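Local coordinates for capsid Protein (Unidentified, PDB 4DMI) that forms part of a viral capsid, probably of a phage, as a subunit that assembles with four other copies into a pentamer, at the interface of chains A and B. Residues are numbered along the deposited sequence; one frame, centred on the assembly and turned at random. Chains: chain A/B, Capsid Protein.

The interface of chains A and B. Residues chain A 19-21; chain B 5-8, 12, 34.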
loop_
_atom_site.group_PDB
_atom_site.type_symbol
_atom_site.label_atom_id
_atom_site.label_comp_id
_atom_site.label_asym_id
_atom_site.label_seq_id
_atom_site.Cartn_x
_atom_site.Cartn_y
_atom_site.Cartn_z
ATOM N N LEU A 19 1.905 -24.138 -21.101
ATOM C CA LEU A 19 3.063 -23.749 -20.299
ATOM C C LEU A 19 4.348 -24.334 -20.865
ATOM O O LEU A 19 5.369 -23.650 -20.955
ATOM C CB LEU A 19 2.896 -24.203 -18.847
ATOM C CG LEU A 19 1.950 -23.412 -17.947
ATOM C CD1 LEU A 19 1.849 -24.071 -16.587
ATOM C CD2 LEU A 19 2.412 -21.971 -17.802
ATOM N N LEU A 20 4.290 -25.606 -21.247
ATOM C CA LEU A 20 5.470 -26.316 -21.726
ATOM C C LEU A 20 5.227 -26.911 -23.108
ATOM O O LEU A 20 4.940 -28.103 -23.230
ATOM C CB LEU A 20 5.860 -27.422 -20.739
ATOM C CG LEU A 20 5.914 -27.042 -19.255
ATOM C CD1 LEU A 20 6.221 -28.259 -18.395
ATOM C CD2 LEU A 20 6.930 -25.936 -19.005
ATOM N N PRO A 21 5.343 -26.080 -24.155
ATOM C CA PRO A 21 5.119 -26.508 -25.542
ATOM C C PRO A 21 6.085 -27.611 -25.971
ATOM O O PRO A 21 7.282 -27.502 -25.713
ATOM C CB PRO A 21 5.392 -25.232 -26.350
ATOM C CG PRO A 21 5.206 -24.108 -25.378
ATOM C CD PRO A 21 5.691 -24.651 -24.069
ATOM N N PHE B 5 9.583 -34.993 -22.119
ATOM C CA PHE B 5 9.428 -34.542 -23.493
ATOM C C PHE B 5 10.273 -33.296 -23.720
ATOM O O PHE B 5 10.427 -32.470 -22.818
ATOM C CB PHE B 5 7.955 -34.253 -23.809
ATOM C CG PHE B 5 7.323 -33.231 -22.902
ATOM C CD1 PHE B 5 7.390 -31.877 -23.203
ATOM C CD2 PHE B 5 6.649 -33.629 -21.757
ATOM C CE1 PHE B 5 6.810 -30.938 -22.369
ATOM C CE2 PHE B 5 6.064 -32.698 -20.919
ATOM C CZ PHE B 5 6.140 -31.351 -21.227
ATOM N N ARG B 6 10.830 -33.170 -24.918
ATOM C CA ARG B 6 11.572 -31.972 -25.287
ATOM C C ARG B 6 10.635 -30.774 -25.366
ATOM O O ARG B 6 9.467 -30.912 -25.743
ATOM C CB ARG B 6 12.287 -32.161 -26.630
ATOM N N ILE B 7 11.150 -29.602 -25.004
ATOM C CA ILE B 7 10.382 -28.365 -25.076
ATOM C C ILE B 7 10.944 -27.436 -26.151
ATOM O O ILE B 7 12.160 -27.277 -26.271
ATOM C CB ILE B 7 10.373 -27.637 -23.708
ATOM C CG1 ILE B 7 9.645 -28.486 -22.664
ATOM C CG2 ILE B 7 9.717 -26.267 -23.815
ATOM C CD1 ILE B 7 9.672 -27.897 -21.270
ATOM N N ASP B 8 10.057 -26.848 -26.948
ATOM C CA ASP B 8 10.453 -25.801 -27.881
ATOM C C ASP B 8 9.977 -24.454 -27.364
ATOM O O ASP B 8 8.873 -24.012 -27.679
ATOM C CB ASP B 8 9.884 -26.054 -29.280
ATOM N N ILE B 12 11.679 -19.689 -22.552
ATOM C CA ILE B 12 11.927 -20.491 -21.357
ATOM C C ILE B 12 13.398 -20.900 -21.274
ATOM O O ILE B 12 14.005 -20.854 -20.201
ATOM C CB ILE B 12 11.002 -21.727 -21.303
ATOM C CG1 ILE B 12 9.570 -21.295 -20.970
ATOM C CG2 ILE B 12 11.498 -22.728 -20.272
ATOM C CD1 ILE B 12 8.524 -22.392 -21.124
ATOM N N GLY B 34 10.520 -31.299 -20.229
ATOM C CA GLY B 34 9.469 -31.171 -19.236
ATOM C C GLY B 34 9.016 -32.545 -18.785
ATOM O O GLY B 34 9.229 -33.531 -19.491
#
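A:Leu20 packs against B:Phe5 and B:Ile7, just after helix 10-19 of chain A ends. Its side chain crosses that of B:Phe5 at about a right angle. The beta carbon of A:Leu20 meets the ring at its edge and in the ring plane, with CB 4.0 Å from B:Phe5 CZ. The beta carbon thus makes an edge contact. One face of the ring is taken within chain B by the carbonyl of B:Gly34, whose O stands 3.4 Å above the plane and towards the rim. The backbone carbonyl of A:Leu20 also lies by the ring rim, with O 3.5 Å from B:Phe5 CE1. B:Phe5 reaches this place with CG set between its backbone N and carbonyl carbon (chi1 57°).

B:Ile7 meets the same leucine at a slant, through the end of its longer branch. B:Ile7 CD1 lies 3.9 Å from A:Leu20 CB and also touches the methyl CD2. The shorter branch of B:Ile7 turns to the next residue of chain A: CG2 packs 3.3 Å from the carbonyl O of A:Pro21. The longer branch ends on the leucine, while the shorter one, with CB, lies by the proline carbonyl.

That same proline oxygen accepts a hydrogen bond from the backbone N of B:Asp8, 3.1 Å away. The N-H approaches from above the carbonyl plane, about 35° out of it, and the bond is moderately bent (149° at H). This bond pairs main chain with main chain and may help set how the two loops lie against each other. Further along, B:Ile12 of helix 10-19 in chain B extends its terminal methyl CD1 to 3.4 Å from the carbonyl O of A:Leu19.

The patch is small, and mixes apolar packing with backbone carbonyl contacts. It joins the stretch just after one N-terminal helix to the N-terminal strand, loop and helix of another copy, and probably contributes to holding subunits together in the pentamer.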